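Local coordinates for GTPase activator-like protein (Chaetomium thermophilum, PDB 5HIU) that probably stimulates GTP hydrolysis by a small GTPase as full-length TSC2, of which this chain is the N-terminal all-helical part, at residues Leu343-Lys348 against Val388-Cys392; Leu289-Leu293 against Ala315-Leu319; Tyr102-Leu106 against Ala121-Leu125; Met139-Leu143 against Asp193-Phe197. All blocks are in the same frame, centred on the assembly; numbering follows the deposited sequence.

Contact 1: Leu343-Lys348 against Val388-Cys392; sequences LANVSK and VAAQC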
loop_
_atom_site.group_PDB
_atom_site.type_symbol
_atom_site.label_atom_id
_atom_site.label_comp_id
_atom_site.label_asym_id
_atom_site.label_seq_id
_atom_site.Cartn_x
_atom_site.Cartn_y
_atom_site.Cartn_z
ATOM N N LEU A 343 11.279 22.886 -8.497
ATOM C CA LEU A 343 10.189 23.745 -8.038
ATOM C C LEU A 343 9.804 24.811 -9.055
ATOM O O LEU A 343 8.654 25.271 -9.076
ATOM C CB LEU A 343 10.569 24.435 -6.729
ATOM C CG LEU A 343 10.740 23.564 -5.480
ATOM C CD1 LEU A 343 11.792 24.175 -4.565
ATOM C CD2 LEU A 343 9.420 23.382 -4.735
ATOM N N ALA A 344 10.764 25.216 -9.883
ATOM C CA ALA A 344 10.532 26.305 -10.835
ATOM C C ALA A 344 9.527 25.865 -11.893
ATOM O O ALA A 344 8.455 26.471 -12.038
ATOM C CB ALA A 344 11.840 26.746 -11.476
ATOM N N ASN A 345 9.882 24.791 -12.602
ATOM C CA ASN A 345 9.000 24.148 -13.571
ATOM C C ASN A 345 7.557 24.242 -13.117
ATOM O O ASN A 345 6.717 24.820 -13.808
ATOM C CB ASN A 345 9.380 22.671 -13.740
ATOM C CG ASN A 345 10.513 22.455 -14.732
ATOM O OD1 ASN A 345 10.924 23.369 -15.456
ATOM N ND2 ASN A 345 11.012 21.228 -14.783
ATOM N N VAL A 346 7.307 23.724 -11.920
ATOM C CA VAL A 346 5.955 23.548 -11.425
ATOM C C VAL A 346 5.241 24.866 -11.224
ATOM O O VAL A 346 4.098 25.006 -11.652
ATOM C CB VAL A 346 5.921 22.796 -10.080
ATOM C CG1 VAL A 346 4.477 22.630 -9.596
ATOM C CG2 VAL A 346 6.605 21.439 -10.208
ATOM N N SER A 347 5.906 25.826 -10.584
ATOM C CA SER A 347 5.254 27.094 -10.197
ATOM C C SER A 347 4.563 27.849 -11.336
ATOM O O SER A 347 3.696 28.693 -11.079
ATOM C CB SER A 347 6.245 28.044 -9.524
ATOM O OG SER A 347 5.558 29.154 -8.971
ATOM N N LYS A 348 4.961 27.565 -12.577
ATOM C CA LYS A 348 4.317 28.144 -13.751
ATOM C C LYS A 348 2.852 27.720 -13.846
ATOM O O LYS A 348 1.960 28.569 -13.850
ATOM C CB LYS A 348 5.053 27.735 -15.030
ATOM C CG LYS A 348 6.441 28.334 -15.171
ATOM C CD LYS A 348 7.060 27.959 -16.504
ATOM C CE LYS A 348 8.380 28.677 -16.729
ATOM N NZ LYS A 348 8.921 28.436 -18.097
ATOM N N VAL A 388 11.137 31.729 -7.256
ATOM C CA VAL A 388 10.009 30.789 -7.258
ATOM C C VAL A 388 8.913 31.306 -6.338
ATOM O O VAL A 388 7.747 31.405 -6.731
ATOM C CB VAL A 388 10.390 29.375 -6.782
ATOM C CG1 VAL A 388 9.146 28.497 -6.723
ATOM C CG2 VAL A 388 11.426 28.733 -7.697
ATOM N N ALA A 389 9.293 31.640 -5.113
ATOM C CA ALA A 389 8.326 32.088 -4.131
ATOM C C ALA A 389 7.439 33.161 -4.701
ATOM O O ALA A 389 6.233 33.134 -4.485
ATOM C CB ALA A 389 9.022 32.600 -2.886
ATOM N N ALA A 390 8.045 34.096 -5.436
ATOM C CA ALA A 390 7.332 35.249 -5.990
ATOM C C ALA A 390 6.362 34.824 -7.077
ATOM O O ALA A 390 5.224 35.290 -7.122
ATOM C CB ALA A 390 8.319 36.269 -6.539
ATOM N N GLN A 391 6.813 33.925 -7.941
ATOM C CA GLN A 391 5.944 33.345 -8.956
ATOM C C GLN A 391 4.647 32.782 -8.356
ATOM O O GLN A 391 3.597 32.889 -8.978
ATOM C CB GLN A 391 6.689 32.260 -9.729
ATOM C CG GLN A 391 6.013 31.870 -11.030
ATOM C CD GLN A 391 7.000 31.609 -12.151
ATOM O OE1 GLN A 391 8.208 31.750 -11.975
ATOM N NE2 GLN A 391 6.486 31.235 -13.317
ATOM N N CYS A 392 4.712 32.210 -7.152
ATOM C CA CYS A 392 3.501 31.757 -6.440
ATOM C C CYS A 392 2.634 32.913 -5.944
ATOM O O CYS A 392 1.474 32.704 -5.579
ATOM C CB CYS A 392 3.856 30.877 -5.231
ATOM S SG CYS A 392 5.086 29.612 -5.567
#
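V388 carries the apolar part of the contact. Both of its methyls face helix 336-348, CG1 toward L343 and S347, CG2 toward A344. CG1 stands anti to the backbone N (chi1 176°) and rests on L343, with V388 CG1 4.3 Å from L343 CB. The same methyl also lies 4.1 Å from S347 CB. The other branch leans over the backbone of A344, and V388 CG2 is 4.1 Å from A344 CA. The small side chain of A344 is consistent with this close approach.

The second kind of contact is between polar groups and the carbons beside them. The hydroxyl of S347 points across to the second segment and nestles against the stem of Q391. S347 OG is 3.4 Å from Q391 CB and lies as close to CG. The sulfur of C392 is also near, with S347 OG 3.5 Å from C392 SG.

The third kind is the crossing of two long side chains. Q391 leaves its helix with CG anti to the backbone N and then bends at chi2 (141°). That bend lays its amide across the base of K348, with Q391 NE2 3.4 Å from K348 CG. The lysine chain is extended beyond CG. This edge of the contact is the more exposed one.

I358 of helix 352-366 touches both V388 and C392, as well as V346, so a third helix packs on the same residues. The arrangement is that of layered helices in an alpha-solenoid, here in its C-terminal half.

Contact 2: Leu289-Leu293 against Ala315-Leu319; sequences LLDFL and ALSVL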
loop_
_atom_site.group_PDB
_atom_site.type_symbol
_atom_site.label_atom_id
_atom_site.label_comp_id
_atom_site.label_asym_id
_atom_site.label_seq_id
_atom_site.Cartn_x
_atom_site.Cartn_y
_atom_site.Cartn_z
ATOM N N LEU A 289 11.368 11.474 -6.543
ATOM C CA LEU A 289 10.499 12.560 -6.079
ATOM C C LEU A 289 10.785 13.882 -6.785
ATOM O O LEU A 289 9.868 14.687 -7.013
ATOM C CB LEU A 289 10.698 12.772 -4.578
ATOM C CG LEU A 289 10.070 11.783 -3.609
ATOM C CD1 LEU A 289 10.673 11.980 -2.230
ATOM C CD2 LEU A 289 8.560 11.962 -3.560
ATOM N N LEU A 290 12.060 14.126 -7.090
ATOM C CA LEU A 290 12.439 15.349 -7.787
ATOM C C LEU A 290 12.049 15.226 -9.232
ATOM O O LEU A 290 11.515 16.184 -9.801
ATOM C CB LEU A 290 13.933 15.621 -7.684
ATOM C CG LEU A 290 14.394 16.129 -6.323
ATOM C CD1 LEU A 290 15.903 15.972 -6.212
ATOM C CD2 LEU A 290 13.971 17.572 -6.100
ATOM N N ASP A 291 12.308 14.043 -9.810
ATOM C CA ASP A 291 11.891 13.724 -11.187
ATOM C C ASP A 291 10.444 14.136 -11.428
ATOM O O ASP A 291 10.126 14.655 -12.482
ATOM C CB ASP A 291 12.033 12.224 -11.505
ATOM C CG ASP A 291 13.449 11.816 -11.868
ATOM O OD1 ASP A 291 14.302 12.681 -12.159
ATOM O OD2 ASP A 291 13.699 10.594 -11.865
ATOM N N PHE A 292 9.567 13.925 -10.452
ATOM C CA PHE A 292 8.185 14.346 -10.621
ATOM C C PHE A 292 8.129 15.834 -10.879
ATOM O O PHE A 292 7.274 16.307 -11.617
ATOM C CB PHE A 292 7.333 13.956 -9.417
ATOM C CG PHE A 292 7.274 12.473 -9.182
ATOM C CD1 PHE A 292 7.110 11.590 -10.249
ATOM C CD2 PHE A 292 7.380 11.952 -7.896
ATOM C CE1 PHE A 292 7.053 10.220 -10.029
ATOM C CE2 PHE A 292 7.324 10.580 -7.675
ATOM C CZ PHE A 292 7.162 9.712 -8.741
ATOM N N LEU A 293 9.074 16.561 -10.295
ATOM C CA LEU A 293 9.216 17.989 -10.534
ATOM C C LEU A 293 10.049 18.267 -11.790
ATOM O O LEU A 293 9.604 18.997 -12.677
ATOM C CB LEU A 293 9.855 18.649 -9.306
ATOM C CG LEU A 293 9.288 18.298 -7.920
ATOM C CD1 LEU A 293 10.057 19.015 -6.813
ATOM C CD2 LEU A 293 7.807 18.634 -7.847
ATOM N N ALA A 315 4.655 14.572 -4.610
ATOM C CA ALA A 315 6.088 14.851 -4.455
ATOM C C ALA A 315 6.325 16.036 -3.543
ATOM O O ALA A 315 7.211 16.004 -2.702
ATOM C CB ALA A 315 6.737 15.114 -5.805
ATOM N N LEU A 316 5.529 17.079 -3.710
ATOM C CA LEU A 316 5.601 18.237 -2.838
ATOM C C LEU A 316 5.290 17.835 -1.404
ATOM O O LEU A 316 5.998 18.201 -0.469
ATOM C CB LEU A 316 4.601 19.314 -3.292
ATOM C CG LEU A 316 5.090 20.453 -4.201
ATOM C CD1 LEU A 316 6.082 20.020 -5.275
ATOM C CD2 LEU A 316 3.889 21.144 -4.834
ATOM N N SER A 317 4.207 17.096 -1.244
ATOM C CA SER A 317 3.732 16.695 0.065
ATOM C C SER A 317 4.820 15.898 0.775
ATOM O O SER A 317 5.143 16.144 1.945
ATOM C CB SER A 317 2.476 15.826 -0.101
ATOM O OG SER A 317 1.751 15.717 1.106
ATOM N N VAL A 318 5.380 14.940 0.049
ATOM C CA VAL A 318 6.335 14.008 0.623
ATOM C C VAL A 318 7.656 14.722 0.838
ATOM O O VAL A 318 8.351 14.469 1.820
ATOM C CB VAL A 318 6.504 12.744 -0.267
ATOM C CG1 VAL A 318 7.712 11.941 0.152
ATOM C CG2 VAL A 318 5.261 11.873 -0.194
ATOM N N LEU A 319 7.985 15.629 -0.079
ATOM C CA LEU A 319 9.218 16.414 0.026
ATOM C C LEU A 319 9.174 17.349 1.222
ATOM O O LEU A 319 10.137 17.479 1.953
ATOM C CB LEU A 319 9.501 17.207 -1.262
ATOM C CG LEU A 319 10.146 16.370 -2.376
ATOM C CD1 LEU A 319 10.138 17.074 -3.741
ATOM C CD2 LEU A 319 11.556 15.990 -1.976
#
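L319 N donates to A315 O at 2.8 Å, one helical turn apart, and both residues turn their side chains to L289 of the facing helix. A315 is the small residue at the centre. Its methyl presses on the backbone of helix 281-294, with A315 CB 3.4 Å from L289 O. It also sits at the edge of the F292 ring, near the ring plane, and A315 CB is 3.8 Å from F292 CD2.

Larger side chains surround this point. L289 crosses V318 at about a right angle, and both its methyls meet one branch; L289 CD1 is 3.8 Å from V318 CG1. L289 and L319 lie alongside, running opposite ways. L293 and L319 instead meet end to end, with L293 CD1 3.6 Å from L319 CD1. The other methyl of L293 meets L316, and L293 CD2 to L316 CD1 is 3.4 Å.

The axes of the two short segments come within 9.5 Å, and their directions differ by 139°. Helix 245-261 borders one side through F292 and V318. L319 also touches L339 of helix 336-348 and L361 of helix 352-366.

All the touching residues are buried, and the side chains that meet are hydrocarbon. The contact therefore probably rests on shape and on the exclusion of water, while the bond from L319 N to A315 O stays within its own helix.

Contact 3: Tyr102-Leu106 against Ala121-Leu125; sequences YFHTL and ALEQL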
loop_
_atom_site.group_PDB
_atom_site.type_symbol
_atom_site.label_atom_id
_atom_site.label_comp_id
_atom_site.label_asym_id
_atom_site.label_seq_id
_atom_site.Cartn_x
_atom_site.Cartn_y
_atom_site.Cartn_z
ATOM N N TYR A 102 -2.341 -31.348 0.798
ATOM C CA TYR A 102 -3.405 -30.507 1.265
ATOM C C TYR A 102 -3.412 -29.185 0.488
ATOM O O TYR A 102 -4.445 -28.751 -0.018
ATOM C CB TYR A 102 -3.277 -30.297 2.771
ATOM C CG TYR A 102 -3.250 -31.592 3.590
ATOM C CD1 TYR A 102 -3.748 -32.788 3.086
ATOM C CD2 TYR A 102 -2.739 -31.601 4.879
ATOM C CE1 TYR A 102 -3.707 -33.946 3.836
ATOM C CE2 TYR A 102 -2.708 -32.748 5.634
ATOM C CZ TYR A 102 -3.194 -33.910 5.107
ATOM O OH TYR A 102 -3.163 -35.042 5.863
ATOM N N PHE A 103 -2.259 -28.563 0.336
ATOM C CA PHE A 103 -2.212 -27.302 -0.398
ATOM C C PHE A 103 -2.794 -27.436 -1.821
ATOM O O PHE A 103 -3.560 -26.608 -2.264
ATOM C CB PHE A 103 -0.782 -26.775 -0.426
ATOM C CG PHE A 103 -0.599 -25.574 -1.287
ATOM C CD1 PHE A 103 -0.800 -24.301 -0.776
ATOM C CD2 PHE A 103 -0.203 -25.708 -2.611
ATOM C CE1 PHE A 103 -0.615 -23.178 -1.572
ATOM C CE2 PHE A 103 -0.021 -24.590 -3.408
ATOM C CZ PHE A 103 -0.223 -23.324 -2.891
ATOM N N HIS A 104 -2.441 -28.480 -2.542
ATOM C CA HIS A 104 -2.915 -28.596 -3.914
ATOM C C HIS A 104 -4.381 -28.945 -4.002
ATOM O O HIS A 104 -5.065 -28.506 -4.931
ATOM C CB HIS A 104 -2.056 -29.578 -4.667
ATOM C CG HIS A 104 -0.668 -29.071 -4.865
ATOM N ND1 HIS A 104 0.425 -29.598 -4.207
ATOM C CD2 HIS A 104 -0.202 -28.040 -5.604
ATOM C CE1 HIS A 104 1.509 -28.931 -4.554
ATOM N NE2 HIS A 104 1.156 -27.980 -5.404
ATOM N N THR A 105 -4.865 -29.712 -3.027
ATOM C CA THR A 105 -6.282 -29.986 -2.901
ATOM C C THR A 105 -7.056 -28.687 -2.633
ATOM O O THR A 105 -8.038 -28.385 -3.308
ATOM C CB THR A 105 -6.539 -30.959 -1.738
ATOM O OG1 THR A 105 -5.897 -32.201 -1.991
ATOM C CG2 THR A 105 -8.023 -31.198 -1.510
ATOM N N LEU A 106 -6.617 -27.924 -1.639
ATOM C CA LEU A 106 -7.380 -26.757 -1.237
ATOM C C LEU A 106 -7.262 -25.561 -2.185
ATOM O O LEU A 106 -8.144 -24.725 -2.194
ATOM C CB LEU A 106 -7.020 -26.346 0.185
ATOM C CG LEU A 106 -5.748 -25.519 0.393
ATOM C CD1 LEU A 106 -5.947 -24.014 0.173
ATOM C CD2 LEU A 106 -5.215 -25.776 1.801
ATOM N N ALA A 121 -8.910 -22.256 4.719
ATOM C CA ALA A 121 -8.097 -23.447 4.680
ATOM C C ALA A 121 -6.650 -23.058 4.607
ATOM O O ALA A 121 -5.826 -23.515 5.414
ATOM C CB ALA A 121 -8.455 -24.309 3.489
ATOM N N LEU A 122 -6.324 -22.209 3.648
ATOM C CA LEU A 122 -4.928 -21.865 3.461
ATOM C C LEU A 122 -4.386 -21.183 4.721
ATOM O O LEU A 122 -3.324 -21.528 5.224
ATOM C CB LEU A 122 -4.747 -20.987 2.238
ATOM C CG LEU A 122 -3.288 -20.689 1.892
ATOM C CD1 LEU A 122 -2.468 -21.963 1.713
ATOM C CD2 LEU A 122 -3.225 -19.866 0.625
ATOM N N GLU A 123 -5.156 -20.237 5.238
ATOM C CA GLU A 123 -4.810 -19.535 6.447
ATOM C C GLU A 123 -4.514 -20.520 7.571
ATOM O O GLU A 123 -3.504 -20.369 8.259
ATOM C CB GLU A 123 -5.952 -18.588 6.808
ATOM C CG GLU A 123 -5.974 -18.068 8.231
ATOM C CD GLU A 123 -7.242 -17.278 8.502
ATOM O OE1 GLU A 123 -7.401 -16.232 7.853
ATOM O OE2 GLU A 123 -8.080 -17.712 9.335
ATOM N N GLN A 124 -5.374 -21.530 7.740
ATOM C CA GLN A 124 -5.190 -22.531 8.783
ATOM C C GLN A 124 -4.073 -23.482 8.475
ATOM O O GLN A 124 -3.378 -23.901 9.376
ATOM C CB GLN A 124 -6.456 -23.335 9.009
ATOM C CG GLN A 124 -7.596 -22.508 9.569
ATOM C CD GLN A 124 -7.251 -21.815 10.885
ATOM O OE1 GLN A 124 -6.812 -22.452 11.850
ATOM N NE2 GLN A 124 -7.459 -20.496 10.926
ATOM N N LEU A 125 -3.901 -23.838 7.209
ATOM C CA LEU A 125 -2.804 -24.715 6.810
ATOM C C LEU A 125 -1.478 -24.070 7.168
ATOM O O LEU A 125 -0.574 -24.724 7.695
ATOM C CB LEU A 125 -2.847 -25.004 5.305
ATOM C CG LEU A 125 -1.811 -25.991 4.765
ATOM C CD1 LEU A 125 -2.036 -27.352 5.395
ATOM C CD2 LEU A 125 -1.802 -26.110 3.242
#
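L106 and L125 cross obliquely at the centre, with L106 CD2 3.7 Å from L125 CD2. L106 takes an uncommon rotation for a helix. Its CG lies between the backbone N and the carbonyl carbon (chi1 81°), the crowded position. From there its two methyls divide between neighbours. CD2 also meets the methyl of A121, and L106 CD2 is 3.9 Å from A121 CB. CD1 turns to L122, which L106 crosses at about a right angle, and L106 CD1 is 3.9 Å from L122 CB.

F103 and L122 lie side by side and point the same way. One methyl of L122, CD1, comes to the edge of the aromatic ring, near its plane, with L122 CD1 3.8 Å from F103 CD1. The two segments run nearly antiparallel, at 168°, and their axes approach to 10.5 Å. Consecutive antiparallel helices of this kind build an alpha-solenoid, and this pair belongs to its N-terminal half. Helix 139-163 packs against F103 and L122, and the F103 ring also stacks on that of F135.

L125 works on the other flank. Its CG is anti to the backbone N (chi1 -176°), and its methyls reach Y102 and F103. L125 CD2 is 3.9 Å from F103 CB. L125 CD1 lies at the edge of the Y102 ring, 4.1 Å from Y102 CB. The rest of the tyrosine ring turns to other neighbours, and Y102 OH is hydrogen-bonded to H59 ND1. V89 of helix 75-89 touches both Y102 and L125.

Contact 4: Met139-Leu143 against Asp193-Phe197; sequences MFPLL and DVIKF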
loop_
_atom_site.group_PDB
_atom_site.type_symbol
_atom_site.label_atom_id
_atom_site.label_comp_id
_atom_site.label_asym_id
_atom_site.label_seq_id
_atom_site.Cartn_x
_atom_site.Cartn_y
_atom_site.Cartn_z
ATOM N N MET A 139 3.396 -20.760 -2.880
ATOM C CA MET A 139 2.589 -19.897 -2.060
ATOM C C MET A 139 2.362 -18.517 -2.626
ATOM O O MET A 139 1.224 -18.091 -2.698
ATOM C CB MET A 139 3.243 -19.747 -0.697
ATOM C CG MET A 139 2.357 -19.095 0.346
ATOM S SD MET A 139 0.803 -19.973 0.569
ATOM C CE MET A 139 0.117 -18.971 1.879
ATOM N N PHE A 140 3.428 -17.814 -2.992
ATOM C CA PHE A 140 3.331 -16.393 -3.408
ATOM C C PHE A 140 2.627 -16.164 -4.745
ATOM O O PHE A 140 1.809 -15.238 -4.872
ATOM C CB PHE A 140 4.708 -15.710 -3.414
ATOM C CG PHE A 140 5.147 -15.263 -2.057
ATOM C CD1 PHE A 140 4.692 -14.067 -1.529
ATOM C CD2 PHE A 140 5.967 -16.052 -1.286
ATOM C CE1 PHE A 140 5.070 -13.664 -0.257
ATOM C CE2 PHE A 140 6.346 -15.655 -0.016
ATOM C CZ PHE A 140 5.897 -14.457 0.502
ATOM N N PRO A 141 2.945 -16.994 -5.746
ATOM C CA PRO A 141 2.180 -16.944 -6.976
ATOM C C PRO A 141 0.704 -17.213 -6.772
ATOM O O PRO A 141 -0.124 -16.661 -7.500
ATOM C CB PRO A 141 2.801 -18.062 -7.813
ATOM C CG PRO A 141 4.225 -18.089 -7.374
ATOM C CD PRO A 141 4.165 -17.815 -5.894
ATOM N N LEU A 142 0.379 -18.069 -5.803
ATOM C CA LEU A 142 -0.999 -18.359 -5.509
ATOM C C LEU A 142 -1.674 -17.133 -4.911
ATOM O O LEU A 142 -2.779 -16.765 -5.345
ATOM C CB LEU A 142 -1.129 -19.536 -4.561
ATOM C CG LEU A 142 -2.596 -19.717 -4.156
ATOM C CD1 LEU A 142 -3.331 -20.483 -5.232
ATOM C CD2 LEU A 142 -2.736 -20.379 -2.791
ATOM N N LEU A 143 -1.026 -16.501 -3.928
ATOM C CA LEU A 143 -1.594 -15.292 -3.299
ATOM C C LEU A 143 -1.847 -14.208 -4.329
ATOM O O LEU A 143 -2.883 -13.542 -4.319
ATOM C CB LEU A 143 -0.670 -14.718 -2.233
ATOM C CG LEU A 143 -0.398 -15.621 -1.035
ATOM C CD1 LEU A 143 0.678 -14.990 -0.174
ATOM C CD2 LEU A 143 -1.643 -15.919 -0.219
ATOM N N ASP A 193 1.048 -11.344 6.267
ATOM C CA ASP A 193 1.679 -12.298 7.191
ATOM C C ASP A 193 2.657 -13.265 6.526
ATOM O O ASP A 193 3.669 -13.683 7.131
ATOM C CB ASP A 193 0.615 -13.099 7.907
ATOM C CG ASP A 193 -0.230 -12.237 8.812
ATOM O OD1 ASP A 193 0.138 -11.060 9.012
ATOM O OD2 ASP A 193 -1.255 -12.727 9.327
ATOM N N VAL A 194 2.361 -13.622 5.280
ATOM C CA VAL A 194 3.217 -14.526 4.562
ATOM C C VAL A 194 4.517 -13.800 4.268
ATOM O O VAL A 194 5.578 -14.375 4.383
ATOM C CB VAL A 194 2.505 -15.085 3.329
ATOM C CG1 VAL A 194 3.467 -15.887 2.471
ATOM C CG2 VAL A 194 1.365 -15.994 3.779
ATOM N N ILE A 195 4.427 -12.517 3.950
ATOM C CA ILE A 195 5.601 -11.676 3.731
ATOM C C ILE A 195 6.431 -11.618 5.004
ATOM O O ILE A 195 7.638 -11.844 4.984
ATOM C CB ILE A 195 5.194 -10.276 3.234
ATOM C CG1 ILE A 195 4.870 -10.351 1.736
ATOM C CG2 ILE A 195 6.322 -9.281 3.423
ATOM C CD1 ILE A 195 4.125 -9.169 1.160
ATOM N N LYS A 196 5.766 -11.373 6.121
ATOM C CA LYS A 196 6.441 -11.242 7.399
ATOM C C LYS A 196 7.254 -12.481 7.709
ATOM O O LYS A 196 8.453 -12.381 7.979
ATOM C CB LYS A 196 5.430 -10.978 8.515
ATOM C CG LYS A 196 6.061 -10.938 9.886
ATOM C CD LYS A 196 5.253 -10.187 10.918
ATOM C CE LYS A 196 5.774 -10.512 12.320
ATOM N NZ LYS A 196 5.197 -9.677 13.421
ATOM N N PHE A 197 6.604 -13.639 7.641
ATOM C CA PHE A 197 7.218 -14.907 8.063
ATOM C C PHE A 197 7.985 -15.689 7.003
ATOM O O PHE A 197 8.750 -16.554 7.360
ATOM C CB PHE A 197 6.166 -15.823 8.673
ATOM C CG PHE A 197 5.572 -15.285 9.935
ATOM C CD1 PHE A 197 6.332 -15.197 11.086
ATOM C CD2 PHE A 197 4.248 -14.842 9.970
ATOM C CE1 PHE A 197 5.790 -14.691 12.257
ATOM C CE2 PHE A 197 3.692 -14.336 11.141
ATOM C CZ PHE A 197 4.469 -14.264 12.285
#
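V194 meets three side chains of the first segment. Two of these contacts are between non-aromatic apolar side chains. L143 and V194 meet end to end, with L143 CD1 3.9 Å from V194 CG1. M139 passes slantwise over the valine. Its chain bends at chi2 (57°), and the terminal methyl then lies against the other branch, with M139 CE 3.7 Å from V194 CG2.

The remaining contacts are of aliphatic groups with the F140 ring. The ring comes at V194 from the opposite direction, far end first, and F140 CZ is 3.4 Å from V194 CG1. I195 crosses the phenylalanine at about a right angle. Its methylene sits at the ring edge, in the plane, with I195 CG1 3.9 Å from F140 CE1.

The segment axes stay 11.6 Å apart and run at 159°, close to antiparallel. Long side chains from helix 139-163 bridge this spacing, and all the touching residues are buried. On one flank M139 also packs on F103 of helix 96-107. On another, F140 touches V206 and I195 touches L210, both of helix 204-219, while I195 also reaches S236 and L237 of helix 224-240.

In the fold
Contacts 2, 3 and 4 are buried, while contact 1 is only partly so and mixes polar groups with its carbon contacts. The other three meet through apolar side chains, aromatic rings among them. Contacts 3 and 4 join helices on one side of the chain's centre. They touch where F103 and L122 pack on M139 and L142. Contacts 1 and 2 lie on the opposite side and touch through V346 and L293, with a weak hydrogen bond from N345 ND2 to L293 O. Contacts 1 and 3 have centres about 57 Å apart, so the two pairs mark distant regions of one elongated solenoid. No two contacts share a helix.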